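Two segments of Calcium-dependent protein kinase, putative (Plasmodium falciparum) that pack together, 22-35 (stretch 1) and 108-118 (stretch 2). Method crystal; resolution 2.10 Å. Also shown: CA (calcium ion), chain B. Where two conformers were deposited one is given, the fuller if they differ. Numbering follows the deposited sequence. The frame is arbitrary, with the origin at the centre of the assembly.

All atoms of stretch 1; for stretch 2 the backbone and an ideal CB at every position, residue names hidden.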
ATOM      1  N   ILE A  22     -10.731  10.424 -10.906  1.00 31.34           N
ATOM      2  CA  ILE A  22      -9.986   9.652 -11.916  1.00 32.26           C
ATOM      3  C   ILE A  22      -8.568   9.367 -11.415  1.00 32.63           C
ATOM      4  O   ILE A  22      -8.098   8.220 -11.458  1.00 33.25           O
ATOM      5  CB  ILE A  22     -10.008  10.351 -13.281  1.00 32.19           C
ATOM      6  CG1 ILE A  22     -11.407  10.194 -13.874  1.00 31.73           C
ATOM      7  CG2 ILE A  22      -8.944   9.706 -14.246  1.00 32.97           C
ATOM      8  CD1 ILE A  22     -11.740  11.194 -14.942  1.00 35.71           C
ATOM      9  N   ILE A  23      -7.927  10.409 -10.890  1.00 32.81           N
ATOM     10  CA  ILE A  23      -6.627  10.313 -10.239  1.00 33.35           C
ATOM     11  C   ILE A  23      -6.654   9.336  -9.064  1.00 33.60           C
ATOM     12  O   ILE A  23      -5.735   8.516  -8.907  1.00 34.12           O
ATOM     13  CB  ILE A  23      -6.134  11.718  -9.782  1.00 33.69           C
ATOM     14  CG1 ILE A  23      -5.926  12.630 -10.994  1.00 35.32           C
ATOM     15  CG2 ILE A  23      -4.829  11.626  -8.946  1.00 34.12           C
ATOM     16  CD1 ILE A  23      -5.862  14.144 -10.665  1.00 34.48           C
ATOM     17  N   ILE A  24      -7.709   9.398  -8.242  1.00 32.97           N
ATOM     18  CA  ILE A  24      -7.887   8.411  -7.169  1.00 31.51           C
ATOM     19  C   ILE A  24      -7.954   6.983  -7.738  1.00 31.39           C
ATOM     20  O   ILE A  24      -7.393   6.063  -7.149  1.00 31.07           O
ATOM     21  CB  ILE A  24      -9.182   8.675  -6.284  1.00 31.90           C
ATOM     22  CG1 ILE A  24      -9.111  10.006  -5.510  1.00 30.47           C
ATOM     23  CG2 ILE A  24      -9.423   7.512  -5.356  1.00 29.43           C
ATOM     24  CD1 ILE A  24      -8.179  10.000  -4.280  1.00 35.06           C
ATOM     25  N   ASN A  25      -8.655   6.794  -8.858  1.00 31.15           N
ATOM     26  CA  ASN A  25      -8.732   5.451  -9.498  1.00 32.08           C
ATOM     27  C   ASN A  25      -7.376   4.853  -9.946  1.00 32.52           C
ATOM     28  O   ASN A  25      -7.176   3.638  -9.858  1.00 32.35           O
ATOM     29  CB  ASN A  25      -9.720   5.438 -10.672  1.00 31.79           C
ATOM     30  CG  ASN A  25     -11.128   5.086 -10.237  1.00 32.45           C
ATOM     31  OD1 ASN A  25     -11.559   3.945 -10.380  1.00 32.20           O
ATOM     32  ND2 ASN A  25     -11.854   6.071  -9.691  1.00 31.03           N
ATOM     33  N   ILE A  26      -6.465   5.718 -10.384  1.00 33.69           N
ATOM     34  CA  ILE A  26      -5.081   5.318 -10.693  1.00 36.42           C
ATOM     35  C   ILE A  26      -4.409   4.718  -9.460  1.00 37.48           C
ATOM     36  O   ILE A  26      -3.841   3.617  -9.511  1.00 38.12           O
ATOM     37  CB  ILE A  26      -4.230   6.508 -11.232  1.00 35.87           C
ATOM     38  CG1 ILE A  26      -4.764   6.975 -12.579  1.00 35.72           C
ATOM     39  CG2 ILE A  26      -2.725   6.111 -11.344  1.00 37.12           C
ATOM     40  CD1 ILE A  26      -4.342   8.410 -12.929  1.00 37.64           C
ATOM     41  N   MET A  27      -4.503   5.432  -8.342  1.00 38.67           N
ATOM     42  CA  MET A  27      -3.990   4.924  -7.072  1.00 39.34           C
ATOM     43  C   MET A  27      -4.714   3.663  -6.617  1.00 39.87           C
ATOM     44  O   MET A  27      -4.099   2.748  -6.050  1.00 39.64           O
ATOM     45  CB  MET A  27      -4.073   6.009  -6.007  1.00 39.95           C
ATOM     46  CG  MET A  27      -3.101   7.140  -6.234  1.00 40.55           C
ATOM     47  SD  MET A  27      -3.066   8.243  -4.805  1.00 48.88           S
ATOM     48  CE  MET A  27      -4.541   9.193  -5.113  1.00 42.82           C
ATOM     49  N   ALA A  28      -6.020   3.607  -6.876  1.00 40.32           N
ATOM     50  CA  ALA A  28      -6.825   2.447  -6.507  1.00 41.23           C
ATOM     51  C   ALA A  28      -6.373   1.204  -7.258  1.00 42.31           C
ATOM     52  O   ALA A  28      -6.388   0.095  -6.708  1.00 41.82           O
ATOM     53  CB  ALA A  28      -8.288   2.704  -6.766  1.00 40.68           C
ATOM     54  N   HIS A  29      -6.002   1.386  -8.522  1.00 44.05           N
ATOM     55  CA  HIS A  29      -5.447   0.280  -9.286  1.00 46.01           C
ATOM     56  C   HIS A  29      -4.158  -0.262  -8.646  1.00 46.51           C
ATOM     57  O   HIS A  29      -3.979  -1.476  -8.562  1.00 46.40           O
ATOM     58  CB  HIS A  29      -5.210   0.620 -10.762  1.00 46.30           C
ATOM     59  CG  HIS A  29      -4.682  -0.549 -11.535  1.00 48.87           C
ATOM     60  ND1 HIS A  29      -3.364  -0.647 -11.934  1.00 51.80           N
ATOM     61  CD2 HIS A  29      -5.273  -1.716 -11.890  1.00 50.07           C
ATOM     62  CE1 HIS A  29      -3.178  -1.807 -12.543  1.00 52.30           C
ATOM     63  NE2 HIS A  29      -4.320  -2.475 -12.526  1.00 51.49           N
ATOM     64  N   GLU A  30      -3.300   0.649  -8.192  0.50 47.11           N
ATOM     65  CA  GLU A  30      -2.057   0.307  -7.507  0.50 48.09           C
ATOM     66  C   GLU A  30      -2.263  -0.435  -6.174  0.50 48.58           C
ATOM     67  O   GLU A  30      -1.402  -1.215  -5.768  0.50 48.71           O
ATOM     68  CB  GLU A  30      -1.191   1.558  -7.311  0.50 48.13           C
ATOM     69  CG  GLU A  30       0.110   1.564  -8.119  0.50 49.54           C
ATOM     70  CD  GLU A  30      -0.092   1.788  -9.609  0.50 50.71           C
ATOM     71  OE1 GLU A  30      -0.161   2.966 -10.035  0.50 51.06           O
ATOM     72  OE2 GLU A  30      -0.155   0.787 -10.356  0.50 50.35           O
ATOM     73  N   LEU A  31      -3.395  -0.192  -5.509  1.00 48.74           N
ATOM     74  CA  LEU A  31      -3.779  -0.903  -4.276  1.00 49.27           C
ATOM     75  C   LEU A  31      -4.265  -2.308  -4.589  1.00 49.41           C
ATOM     76  O   LEU A  31      -4.017  -3.257  -3.842  1.00 49.60           O
ATOM     77  CB  LEU A  31      -4.896  -0.167  -3.514  1.00 49.61           C
ATOM     78  CG  LEU A  31      -4.557   0.799  -2.377  1.00 50.61           C
ATOM     79  CD1 LEU A  31      -5.823   1.180  -1.660  1.00 52.65           C
ATOM     80  CD2 LEU A  31      -3.600   0.185  -1.379  1.00 51.51           C
ATOM     81  N   SER A  32      -4.986  -2.421  -5.693  1.00 49.07           N
ATOM     82  CA  SER A  32      -5.434  -3.695  -6.191  1.00 49.28           C
ATOM     83  C   SER A  32      -4.236  -4.612  -6.509  1.00 48.85           C
ATOM     84  O   SER A  32      -4.254  -5.797  -6.186  1.00 48.79           O
ATOM     85  CB  SER A  32      -6.267  -3.467  -7.441  1.00 49.13           C
ATOM     86  OG  SER A  32      -7.151  -4.546  -7.620  1.00 51.96           O
ATOM     87  N   VAL A  33      -3.206  -4.048  -7.135  1.00 48.83           N
ATOM     88  CA  VAL A  33      -2.017  -4.810  -7.543  1.00 48.88           C
ATOM     89  C   VAL A  33      -1.321  -5.322  -6.293  1.00 48.80           C
ATOM     90  O   VAL A  33      -1.101  -6.517  -6.146  1.00 48.69           O
ATOM     91  CB  VAL A  33      -1.061  -3.957  -8.412  1.00 49.06           C
ATOM     92  CG1 VAL A  33       0.335  -4.621  -8.536  1.00 49.89           C
ATOM     93  CG2 VAL A  33      -1.671  -3.709  -9.794  1.00 48.12           C
ATOM     94  N   ILE A  34      -1.027  -4.401  -5.379  1.00 49.20           N
ATOM     95  CA  ILE A  34      -0.456  -4.715  -4.081  1.00 49.29           C
ATOM     96  C   ILE A  34      -1.244  -5.808  -3.365  1.00 49.67           C
ATOM     97  O   ILE A  34      -0.666  -6.796  -2.899  1.00 49.94           O
ATOM     98  CB  ILE A  34      -0.345  -3.430  -3.226  1.00 49.37           C
ATOM     99  CG1 ILE A  34       0.744  -2.528  -3.816  1.00 48.76           C
ATOM    100  CG2 ILE A  34      -0.078  -3.764  -1.761  1.00 49.87           C
ATOM    101  CD1 ILE A  34       0.785  -1.109  -3.278  1.00 50.35           C
ATOM    102  N   ASN A  35      -2.562  -5.637  -3.309  1.00 49.61           N
ATOM    103  CA  ASN A  35      -3.467  -6.563  -2.634  1.00 49.80           C
ATOM    104  C   ASN A  35      -3.504  -7.954  -3.276  1.00 49.74           C
ATOM    105  O   ASN A  35      -3.775  -8.946  -2.599  1.00 49.28           O
ATOM    106  CB  ASN A  35      -4.883  -5.960  -2.585  1.00 50.11           C
ATOM    107  CG  ASN A  35      -5.941  -6.954  -2.122  1.00 51.35           C
ATOM    108  OD1 ASN A  35      -6.737  -7.458  -2.918  1.00 53.62           O
ATOM    109  ND2 ASN A  35      -5.944  -7.246  -0.838  1.00 51.71           N
ATOM    110  N   UNK A 108       6.008   6.036  -3.718  1.00 59.10           N
ATOM    111  CA  UNK A 108       4.770   6.535  -3.112  1.00 58.95           C
ATOM    112  C   UNK A 108       3.587   6.444  -4.092  1.00 58.40           C
ATOM    113  O   UNK A 108       3.775   6.559  -5.310  1.00 58.65           O
ATOM    114  CB  UNK A 108       4.958   7.982  -2.651  1.00 58.95           C
ATOM    115  N   UNK A 109       2.379   6.240  -3.559  1.00 57.22           N
ATOM    116  CA  UNK A 109       1.155   6.172  -4.378  1.00 55.67           C
ATOM    117  C   UNK A 109       0.941   7.391  -5.255  1.00 54.35           C
ATOM    118  O   UNK A 109       0.529   7.267  -6.410  1.00 53.93           O
ATOM    119  CB  UNK A 109      -0.066   5.994  -3.473  1.00 55.67           C
ATOM    120  N   UNK A 110       1.210   8.563  -4.695  1.00 52.72           N
ATOM    121  CA  UNK A 110       1.004   9.810  -5.402  1.00 51.54           C
ATOM    122  C   UNK A 110       2.057  10.014  -6.482  1.00 51.54           C
ATOM    123  O   UNK A 110       1.753  10.537  -7.557  1.00 51.39           O
ATOM    124  CB  UNK A 110       1.019  10.983  -4.420  1.00 51.54           C
ATOM    125  N   UNK A 111       3.287   9.582  -6.204  1.00 51.25           N
ATOM    126  CA  UNK A 111       4.374   9.730  -7.163  1.00 51.01           C
ATOM    127  C   UNK A 111       4.104   8.880  -8.389  1.00 49.88           C
ATOM    128  O   UNK A 111       4.260   9.351  -9.506  1.00 49.95           O
ATOM    129  CB  UNK A 111       5.714   9.347  -6.532  1.00 51.01           C
ATOM    130  N   UNK A 112       3.682   7.637  -8.160  1.00 49.25           N
ATOM    131  CA  UNK A 112       3.369   6.697  -9.235  1.00 48.76           C
ATOM    132  C   UNK A 112       2.195   7.160 -10.096  1.00 48.64           C
ATOM    133  O   UNK A 112       2.213   6.976 -11.319  1.00 48.92           O
ATOM    134  CB  UNK A 112       3.061   5.319  -8.646  1.00 48.76           C
ATOM    135  N   UNK A 113       1.180   7.754  -9.462  1.00 47.60           N
ATOM    136  CA  UNK A 113       0.048   8.314 -10.192  1.00 47.20           C
ATOM    137  C   UNK A 113       0.490   9.486 -11.069  1.00 46.86           C
ATOM    138  O   UNK A 113       0.142   9.555 -12.247  1.00 46.60           O
ATOM    139  CB  UNK A 113      -1.043   8.764  -9.218  1.00 47.20           C
ATOM    140  N   UNK A 114       1.255  10.401 -10.476  1.00 46.54           N
ATOM    141  CA  UNK A 114       1.829  11.532 -11.189  1.00 46.93           C
ATOM    142  C   UNK A 114       2.628  11.073 -12.416  1.00 46.95           C
ATOM    143  O   UNK A 114       2.477  11.632 -13.498  1.00 46.63           O
ATOM    144  CB  UNK A 114       2.723  12.345 -10.250  1.00 46.93           C
ATOM    145  N   UNK A 115       3.473  10.059 -12.235  1.00 47.74           N
ATOM    146  CA  UNK A 115       4.310   9.546 -13.325  1.00 48.38           C
ATOM    147  C   UNK A 115       3.493   8.973 -14.457  1.00 48.35           C
ATOM    148  O   UNK A 115       3.828   9.179 -15.616  1.00 49.08           O
ATOM    149  CB  UNK A 115       5.269   8.476 -12.800  1.00 48.38           C
ATOM    150  N   UNK A 116       2.409   8.271 -14.129  1.00 48.20           N
ATOM    151  CA  UNK A 116       1.500   7.770 -15.161  1.00 47.91           C
ATOM    152  C   UNK A 116       0.849   8.893 -15.958  1.00 47.13           C
ATOM    153  O   UNK A 116       0.652   8.760 -17.160  1.00 46.79           O
ATOM    154  CB  UNK A 116       0.415   6.899 -14.524  1.00 47.91           C
ATOM    155  N   UNK A 117       0.544  10.002 -15.292  1.00 46.42           N
ATOM    156  CA  UNK A 117      -0.126  11.126 -15.944  1.00 46.28           C
ATOM    157  C   UNK A 117       0.830  11.949 -16.827  1.00 47.26           C
ATOM    158  O   UNK A 117       0.452  12.417 -17.893  1.00 46.72           O
ATOM    159  CB  UNK A 117      -0.760  12.031 -14.886  1.00 46.28           C
ATOM    160  N   UNK A 118       2.060  12.124 -16.355  1.00 48.42           N
ATOM    161  CA  UNK A 118       3.105  12.816 -17.094  1.00 50.13           C
ATOM    162  C   UNK A 118       3.600  11.882 -18.217  1.00 51.43           C
ATOM    163  O   UNK A 118       4.617  11.201 -18.065  1.00 51.22           O
ATOM    164  CB  UNK A 118       4.250  13.230 -16.167  1.00 50.13           C
TER
HETATM  165 CA    CA B 180       4.339  16.178 -19.015  1.00 55.45          CA

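Stretch 1 is a single helix, and stretch 2 is helical from 109 to 117, crossing it at 117° with the axes 9.2 Å apart at their closest. How much room each position has depends on where its CB points.

Position 108 lies at the start of the stretch, with nothing of stretch 1 within 5.5 Å of its ideal CB. A residue able to accept a hydrogen bond from a free amide of the first turn suits it: Ser, Thr, Asp or Asn. It is Thr108, whose OG1 accepts a hydrogen bond from the backbone N of 111 at 2.9 Å.

At position 109 CA-to-CB runs sideways, and the ideal CB lies 4.0 Å from Met27 SD. Beyond it, Met27, Glu30, Leu31 and Ile34 outline a hollow that is largely apolar, so a long Leu or Met or an aromatic ring would suit. Phe109 fills it as a knob into a hole, with chi1 in m. Its CZ lies 3.7 Å from Leu31 CD2 and equally 3.7 Å from Ile34 CD1, while the aliphatic start of Glu30 adds a contact from CB to Phe109 CD2 at 4.3 Å.

Position 110 points away, but its ideal CB is still 4.9 Å from Met27 SD, so a flexible apolar chain such as Leu, Ile or Met could reach back. Leu110 does so, bringing CD2 to 3.6 Å from Met27 SD.

Position 111 is out of reach, so stretch 1 restricts it little and many helix formers would serve. It is Lys111, whose NZ makes a weak hydrogen bond to the side chain of 115.

Position 112 points toward stretch 1, its ideal CB 4.2 Å from Glu30 OE1. A small residue, or a polar one able to meet the carboxylate, would suit. Ala112 is the modest answer, and its methyl offers the carboxylate no polar partner.

Position 113 is tight. The CA of 113 is 6.0 Å from Ile26 CA, and the ideal CB of 113 lies 3.8 Å from Ile26 CG2 and 4.0 Å from Met27 CG. Gly, Ala or Ser is expected. Ala113 packs its CB against those same two atoms, allowing the backbones to come close.

Position 114 points away, so stretch 1 sets no preference; it is Phe114. Position 115 is likewise out of reach, and Asn115 receives the weak bond from Lys111 through OD1.

Position 116 points toward stretch 1, its ideal CB 4.5 Å from Ile26 CG2, with the Glu30 carboxylate farther along. A long basic residue, Lys or Arg, can cover both. Lys116 passes Ile26 CG2 with its CD at 4.1 Å and forms a salt bridge from NZ to Glu30 OE1 at 3.3 Å, a weak hydrogen bond.

Position 117 faces Ile23 and Ile26, inviting Ile, Leu or Met. Ile117 sets CG1 3.9 Å from Ile26 CD1 and CD1 4.0 Å from Ile23 CG1.

Position 118 leaves helical phi/psi, out of reach of stretch 1 but near the calcium, which calls for an oxygen ligand. Asp118 binds the ion through OD2, 2.3 Å from the CA atom of the bound group, alongside two waters and ligands elsewhere in the structure.

Stretch 2, residues 108-118: TFLKAAFNKID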
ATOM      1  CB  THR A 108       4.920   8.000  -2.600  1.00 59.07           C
ATOM      2  OG1 THR A 108       4.524   8.923  -3.617  1.00 59.08           O
ATOM      3  CG2 THR A 108       6.374   8.303  -2.184  1.00 60.66           C
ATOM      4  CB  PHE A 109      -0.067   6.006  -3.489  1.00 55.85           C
ATOM      5  CG  PHE A 109      -0.205   4.643  -2.909  1.00 56.39           C
ATOM      6  CD1 PHE A 109       0.373   4.337  -1.678  1.00 56.90           C
ATOM      7  CD2 PHE A 109      -0.917   3.659  -3.590  1.00 56.43           C
ATOM      8  CE1 PHE A 109       0.238   3.066  -1.124  1.00 57.55           C
ATOM      9  CE2 PHE A 109      -1.056   2.392  -3.054  1.00 57.40           C
ATOM     10  CZ  PHE A 109      -0.479   2.090  -1.813  1.00 57.79           C
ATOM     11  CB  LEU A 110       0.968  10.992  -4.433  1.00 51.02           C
ATOM     12  CG  LEU A 110      -0.335  11.237  -3.657  1.00 50.17           C
ATOM     13  CD1 LEU A 110      -0.159  12.384  -2.679  1.00 49.23           C
ATOM     14  CD2 LEU A 110      -1.524  11.521  -4.598  1.00 48.23           C
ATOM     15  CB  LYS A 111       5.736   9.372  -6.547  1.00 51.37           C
ATOM     16  CG  LYS A 111       6.834  10.424  -6.777  1.00 53.44           C
ATOM     17  CD  LYS A 111       7.004  10.791  -8.245  1.00 56.76           C
ATOM     18  CE  LYS A 111       8.115  11.811  -8.449  1.00 59.52           C
ATOM     19  NZ  LYS A 111       8.400  11.965  -9.912  1.00 60.36           N
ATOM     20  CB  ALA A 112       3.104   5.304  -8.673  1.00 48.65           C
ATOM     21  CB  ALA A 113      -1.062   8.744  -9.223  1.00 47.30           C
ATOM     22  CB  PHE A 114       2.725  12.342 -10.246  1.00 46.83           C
ATOM     23  CG  PHE A 114       3.344  13.546 -10.884  1.00 47.25           C
ATOM     24  CD1 PHE A 114       2.717  14.785 -10.807  1.00 47.06           C
ATOM     25  CD2 PHE A 114       4.563  13.447 -11.557  1.00 48.48           C
ATOM     26  CE1 PHE A 114       3.275  15.905 -11.400  1.00 47.87           C
ATOM     27  CE2 PHE A 114       5.145  14.576 -12.155  1.00 48.63           C
ATOM     28  CZ  PHE A 114       4.498  15.803 -12.077  1.00 48.81           C
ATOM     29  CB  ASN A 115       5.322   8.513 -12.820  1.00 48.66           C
ATOM     30  CG  ASN A 115       6.507   9.159 -12.113  1.00 49.09           C
ATOM     31  OD1 ASN A 115       6.815  10.328 -12.341  1.00 52.24           O
ATOM     32  ND2 ASN A 115       7.162   8.408 -11.251  1.00 47.74           N
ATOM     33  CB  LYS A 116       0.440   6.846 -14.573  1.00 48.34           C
ATOM     34  CG  LYS A 116       0.977   5.465 -14.264  1.00 50.48           C
ATOM     35  CD  LYS A 116      -0.128   4.468 -13.990  1.00 53.43           C
ATOM     36  CE  LYS A 116       0.445   3.050 -13.886  1.00 56.01           C
ATOM     37  NZ  LYS A 116       1.569   2.963 -12.893  1.00 57.73           N
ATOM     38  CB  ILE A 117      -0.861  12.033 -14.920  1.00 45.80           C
ATOM     39  CG1 ILE A 117      -1.987  11.247 -14.213  1.00 44.13           C
ATOM     40  CG2 ILE A 117      -1.443  13.259 -15.603  1.00 44.63           C
ATOM     41  CD1 ILE A 117      -2.492  11.906 -12.921  1.00 40.33           C
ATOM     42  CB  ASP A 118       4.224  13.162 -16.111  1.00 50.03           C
ATOM     43  CG  ASP A 118       5.427  13.803 -16.772  1.00 50.28           C
ATOM     44  OD1 ASP A 118       6.517  13.710 -16.164  1.00 50.14           O
ATOM     45  OD2 ASP A 118       5.286  14.401 -17.869  1.00 48.61           O
TER
HETATM   46  O   HOH W   1       4.048  14.638 -20.708  1.00 55.59           O
HETATM   47  O   HOH W   2       3.808  17.719 -20.156  1.00 55.45           O
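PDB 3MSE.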